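Local coordinates for protein glycosaminoglycan xylosylkinase (PDB 5XOM) that probably phosphorylates xylose in the linker of nascent glycosaminoglycan chains, as a member of the Fam20 family of secretory-pathway kinases, at residues A[319-323]-A[324-328]; A[370-373]-A[374-378]. One frame throughout, in Å; residues are numbered along the deposited sequence.

Contact 1: residues A[319-323]-A[324-328]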
loop_
_atom_site.group_PDB
_atom_site.type_symbol
_atom_site.label_atom_id
_atom_site.label_comp_id
_atom_site.label_asym_id
_atom_site.label_seq_id
_atom_site.Cartn_x
_atom_site.Cartn_y
_atom_site.Cartn_z
ATOM N N CYS A 319 1.292 -8.014 -33.664
ATOM C CA CYS A 319 2.412 -7.087 -33.501
ATOM C C CYS A 319 1.943 -5.750 -32.935
ATOM O O CYS A 319 2.189 -4.680 -33.496
ATOM C CB CYS A 319 3.179 -6.908 -34.810
ATOM S SG CYS A 319 4.305 -8.291 -35.143
ATOM N N ARG A 320 1.191 -5.832 -31.845
ATOM C CA ARG A 320 0.873 -4.683 -31.018
ATOM C C ARG A 320 1.190 -5.053 -29.577
ATOM O O ARG A 320 1.001 -6.204 -29.165
ATOM C CB ARG A 320 -0.594 -4.275 -31.177
ATOM C CG ARG A 320 -0.975 -3.982 -32.635
ATOM C CD ARG A 320 -2.482 -3.912 -32.835
ATOM N NE ARG A 320 -3.102 -2.893 -31.999
ATOM C CZ ARG A 320 -3.200 -1.612 -32.344
ATOM N NH1 ARG A 320 -2.729 -1.202 -33.516
ATOM N NH2 ARG A 320 -3.773 -0.743 -31.519
ATOM N N LEU A 321 1.689 -4.089 -28.816
ATOM C CA LEU A 321 2.092 -4.363 -27.447
ATOM C C LEU A 321 1.900 -3.103 -26.632
ATOM O O LEU A 321 2.367 -2.030 -27.025
ATOM C CB LEU A 321 3.550 -4.833 -27.365
ATOM C CG LEU A 321 4.098 -5.110 -25.955
ATOM C CD1 LEU A 321 3.256 -6.147 -25.212
ATOM C CD2 LEU A 321 5.553 -5.551 -26.015
ATOM N N ARG A 322 1.202 -3.241 -25.510
ATOM C CA ARG A 322 0.960 -2.100 -24.642
ATOM C C ARG A 322 2.268 -1.577 -24.076
ATOM O O ARG A 322 3.145 -2.348 -23.678
ATOM C CB ARG A 322 0.010 -2.488 -23.516
ATOM C CG ARG A 322 -0.087 -1.457 -22.404
ATOM C CD ARG A 322 -1.237 -1.774 -21.455
ATOM N NE ARG A 322 -2.542 -1.672 -22.101
ATOM C CZ ARG A 322 -3.426 -2.657 -22.135
ATOM N NH1 ARG A 322 -3.168 -3.834 -21.564
ATOM N NH2 ARG A 322 -4.599 -2.486 -22.741
ATOM N N SER A 323 2.383 -0.248 -24.026
ATOM C CA SER A 323 3.647 0.387 -23.672
ATOM C C SER A 323 4.099 0.003 -22.267
ATOM O O SER A 323 5.274 -0.314 -22.055
ATOM C CB SER A 323 3.528 1.905 -23.813
ATOM O OG SER A 323 4.722 2.556 -23.412
ATOM N N SER A 324 3.193 0.069 -21.283
ATOM C CA SER A 324 3.574 -0.273 -19.913
ATOM C C SER A 324 4.058 -1.717 -19.809
ATOM O O SER A 324 4.985 -2.016 -19.046
ATOM C CB SER A 324 2.413 -0.031 -18.944
ATOM O OG SER A 324 1.233 -0.696 -19.355
ATOM N N THR A 325 3.427 -2.631 -20.552
ATOM C CA THR A 325 3.869 -4.023 -20.556
ATOM C C THR A 325 5.293 -4.140 -21.090
ATOM O O THR A 325 6.137 -4.825 -20.503
ATOM C CB THR A 325 2.911 -4.876 -21.390
ATOM O OG1 THR A 325 1.585 -4.766 -20.856
ATOM C CG2 THR A 325 3.331 -6.345 -21.347
ATOM N N TYR A 326 5.574 -3.469 -22.210
ATOM C CA TYR A 326 6.916 -3.485 -22.784
ATOM C C TYR A 326 7.951 -2.954 -21.800
ATOM O O TYR A 326 9.028 -3.539 -21.638
ATOM C CB TYR A 326 6.927 -2.663 -24.070
ATOM C CG TYR A 326 8.280 -2.509 -24.725
ATOM C CD1 TYR A 326 8.968 -3.610 -25.222
ATOM C CD2 TYR A 326 8.865 -1.256 -24.856
ATOM C CE1 TYR A 326 10.206 -3.464 -25.830
ATOM C CE2 TYR A 326 10.099 -1.099 -25.460
ATOM C CZ TYR A 326 10.764 -2.204 -25.946
ATOM O OH TYR A 326 11.995 -2.048 -26.545
ATOM N N ASN A 327 7.636 -1.846 -21.128
ATOM C CA ASN A 327 8.574 -1.270 -20.170
ATOM C C ASN A 327 8.876 -2.237 -19.032
ATOM O O ASN A 327 10.033 -2.375 -18.619
ATOM C CB ASN A 327 8.021 0.049 -19.629
ATOM C CG ASN A 327 7.944 1.122 -20.696
ATOM O OD1 ASN A 327 8.729 1.124 -21.648
ATOM N ND2 ASN A 327 6.995 2.041 -20.545
ATOM N N ARG A 328 7.851 -2.917 -18.510
ATOM C CA ARG A 328 8.089 -3.851 -17.411
ATOM C C ARG A 328 8.858 -5.079 -17.888
ATOM O O ARG A 328 9.725 -5.592 -17.170
ATOM C CB ARG A 328 6.762 -4.252 -16.762
ATOM C CG ARG A 328 5.968 -3.066 -16.200
ATOM C CD ARG A 328 4.858 -3.500 -15.230
ATOM N NE ARG A 328 3.871 -4.375 -15.861
ATOM C CZ ARG A 328 2.778 -3.950 -16.489
ATOM N NH1 ARG A 328 2.515 -2.651 -16.578
ATOM N NH2 ARG A 328 1.942 -4.827 -17.032
#
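Leu321 reaches forward over the start of the helix that follows it and divides its two methyls between Thr325 and Tyr326. CD1 comes within 3.9 Å of Thr325 CG2, while CD2 sits 3.7 Å from Tyr326 CB and approaches the Tyr326 ring obliquely. With CG trans to the main-chain nitrogen (chi1 178°), both methyls are swung toward the helix. The leucine side chain crosses those of both partners at about a right angle. Shortening Leu321 to an alanine would probably open a gap beside Thr325 CG2 and Tyr326 CB where the two methyls now pack. The phenol ring itself projects beyond the leucine and meets the Phe379 ring edge-to-face.

Backbone bonds start the helix. Tyr326 N donates to Arg322 O at 3.1 Å, and Asn327 N to Ser323 O at 3.0 Å; both are nearly straight. Arg322, at the N-cap position, is where strand 321-322 gives way to helix 323-334, in the C-terminal, kinase-like part of the fold; the strand pairs in parallel with 388-389.

Among the polar side chains, the aliphatic part of Arg322 lies against Ser324, whose OG is 3.4 Å from Arg322 CG. The guanidinium turns away to form salt bridges with Asp262, Asp265 and Asp391, whose carboxylates neutralise its charge and hold it in place, and Asp265 also hydrogen-bonds to Thr325 OG1, which ties strand end and first helical turn alike to helix 259-273.

Contact 2: residues A[370-373]-A[374-378]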
loop_
_atom_site.group_PDB
_atom_site.type_symbol
_atom_site.label_atom_id
_atom_site.label_comp_id
_atom_site.label_asym_id
_atom_site.label_seq_id
_atom_site.Cartn_x
_atom_site.Cartn_y
_atom_site.Cartn_z
ATOM N N LEU A 370 12.427 -15.613 -25.174
ATOM C CA LEU A 370 11.659 -15.898 -26.379
ATOM C C LEU A 370 10.584 -14.840 -26.618
ATOM O O LEU A 370 10.253 -14.547 -27.772
ATOM C CB LEU A 370 11.037 -17.293 -26.290
ATOM C CG LEU A 370 11.999 -18.480 -26.153
ATOM C CD1 LEU A 370 11.230 -19.769 -25.884
ATOM C CD2 LEU A 370 12.885 -18.611 -27.403
ATOM N N VAL A 371 10.029 -14.260 -25.548
ATOM C CA VAL A 371 9.085 -13.154 -25.700
ATOM C C VAL A 371 9.787 -11.937 -26.284
ATOM O O VAL A 371 9.292 -11.304 -27.225
ATOM C CB VAL A 371 8.434 -12.822 -24.346
ATOM C CG1 VAL A 371 7.695 -11.491 -24.416
ATOM C CG2 VAL A 371 7.485 -13.917 -23.936
ATOM N N GLN A 372 10.959 -11.604 -25.741
ATOM C CA GLN A 372 11.736 -10.483 -26.256
ATOM C C GLN A 372 12.043 -10.663 -27.739
ATOM O O GLN A 372 11.944 -9.710 -28.521
ATOM C CB GLN A 372 13.013 -10.328 -25.434
ATOM C CG GLN A 372 13.923 -9.190 -25.869
ATOM C CD GLN A 372 15.113 -9.023 -24.935
ATOM O OE1 GLN A 372 15.401 -7.923 -24.454
ATOM N NE2 GLN A 372 15.824 -10.116 -24.689
ATOM N N ASP A 373 12.406 -11.883 -28.146
ATOM C CA ASP A 373 12.675 -12.152 -29.555
ATOM C C ASP A 373 11.441 -11.888 -30.411
ATOM O O ASP A 373 11.534 -11.285 -31.489
ATOM C CB ASP A 373 13.157 -13.593 -29.736
ATOM C CG ASP A 373 14.511 -13.845 -29.095
ATOM O OD1 ASP A 373 15.196 -12.864 -28.731
ATOM O OD2 ASP A 373 14.887 -15.030 -28.956
ATOM N N ALA A 374 10.276 -12.361 -29.960
ATOM C CA ALA A 374 9.049 -12.157 -30.727
ATOM C C ALA A 374 8.722 -10.676 -30.863
ATOM O O ALA A 374 8.296 -10.221 -31.933
ATOM C CB ALA A 374 7.886 -12.904 -30.074
ATOM N N VAL A 375 8.928 -9.908 -29.792
ATOM C CA VAL A 375 8.665 -8.476 -29.841
ATOM C C VAL A 375 9.657 -7.788 -30.771
ATOM O O VAL A 375 9.275 -6.954 -31.601
ATOM C CB VAL A 375 8.702 -7.878 -28.421
ATOM C CG1 VAL A 375 8.752 -6.356 -28.478
ATOM C CG2 VAL A 375 7.506 -8.349 -27.608
ATOM N N GLU A 376 10.940 -8.148 -30.670
ATOM C CA GLU A 376 11.944 -7.554 -31.544
ATOM C C GLU A 376 11.675 -7.900 -33.006
ATOM O O GLU A 376 11.936 -7.089 -33.903
ATOM C CB GLU A 376 13.345 -7.990 -31.120
ATOM C CG GLU A 376 13.922 -7.101 -30.018
ATOM C CD GLU A 376 15.089 -7.734 -29.281
ATOM O OE1 GLU A 376 15.596 -8.778 -29.744
ATOM O OE2 GLU A 376 15.485 -7.197 -28.222
ATOM N N LYS A 377 11.166 -9.108 -33.271
ATOM C CA LYS A 377 10.761 -9.443 -34.634
ATOM C C LYS A 377 9.610 -8.563 -35.104
ATOM O O LYS A 377 9.558 -8.171 -36.278
ATOM C CB LYS A 377 10.357 -10.913 -34.730
ATOM C CG LYS A 377 9.896 -11.303 -36.124
ATOM C CD LYS A 377 9.577 -12.783 -36.246
ATOM C CE LYS A 377 9.475 -13.187 -37.710
ATOM N NZ LYS A 377 9.642 -14.652 -37.904
ATOM N N CYS A 378 8.669 -8.246 -34.208
ATOM C CA CYS A 378 7.600 -7.317 -34.567
ATOM C C CYS A 378 8.156 -5.943 -34.906
ATOM O O CYS A 378 7.699 -5.299 -35.857
ATOM C CB CYS A 378 6.574 -7.215 -33.433
ATOM S SG CYS A 378 5.336 -8.539 -33.393
#
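The side chains of Gln372 and Glu376 lie side by side and point the same way, one helical turn apart, their amide and carboxylate planes 26° from each other. At the carboxylate, OE2 is the oxygen that comes nearest the glutamine: it is 3.5 Å from the methylene Gln372 CG and 3.8 Å from Gln372 OE1. The glutamate thus lies along the aliphatic stem of its neighbour, and the two oxygen-bearing ends pass without a hydrogen bond. Extended torsions in both chains beyond CG allow this alongside fit; in Gln372 CG is also trans to the backbone nitrogen (chi1 180°), whereas Glu376 CG is anti to its own carbonyl carbon (chi1 -86°), which leans the chain back toward Gln372. Farther along, the glutamine side chain touches Thr333 of helix 323-334.

Underneath runs the regular i to i+4 bonding of an alpha-helix, here within the long helix 358-382. Ala374 N bonds to Leu370 O, Val375 N to Val371 O at 2.9 Å, Glu376 N to Gln372 O at 2.8 Å, and Lys377 N to Asp373 O at 2.8 Å. On the buried side, Val371 CG1 and Val375 CG2 are 4.5 Å apart, a loose pairing. Val375 CG2 lies closer, at 3.5 Å, to the carbonyl oxygen Val371 O. Val371 continues inward onto Phe271 of helix 259-273 and Leu329 of helix 323-334, so that it packs helix 358-382 against two others of the C-terminal part of the kinase-like fold.

Solvent-facing chemistry is different in kind. Asp373 OD1 stands 4.2 Å from Glu376 OE1, and two acids this near, both on the exposed side, are likely to repel each other mildly and to raise the proton affinity of one or both.

Contacts 1 and 2 lie about 11 Å apart between centres and are joined covalently: Cys319 SG, at the start of 319-328, forms a disulfide of 2.0 Å with Cys378 SG, at the end of 370-378. Beside this bridge, Val375 supplies the apolar seam between them, its CG2 meeting Leu321 CD2 at 3.8 Å and its CG1 meeting Tyr326 CE1 at 4.2 Å. The valine that faces inward in contact 2 therefore packs against the same two residues that meet in contact 1. The strand-to-helix turn is thus fastened to helix 358-382 by covalent and apolar links alike; no nucleotide or substrate is bound here, and both contacts are structural packing.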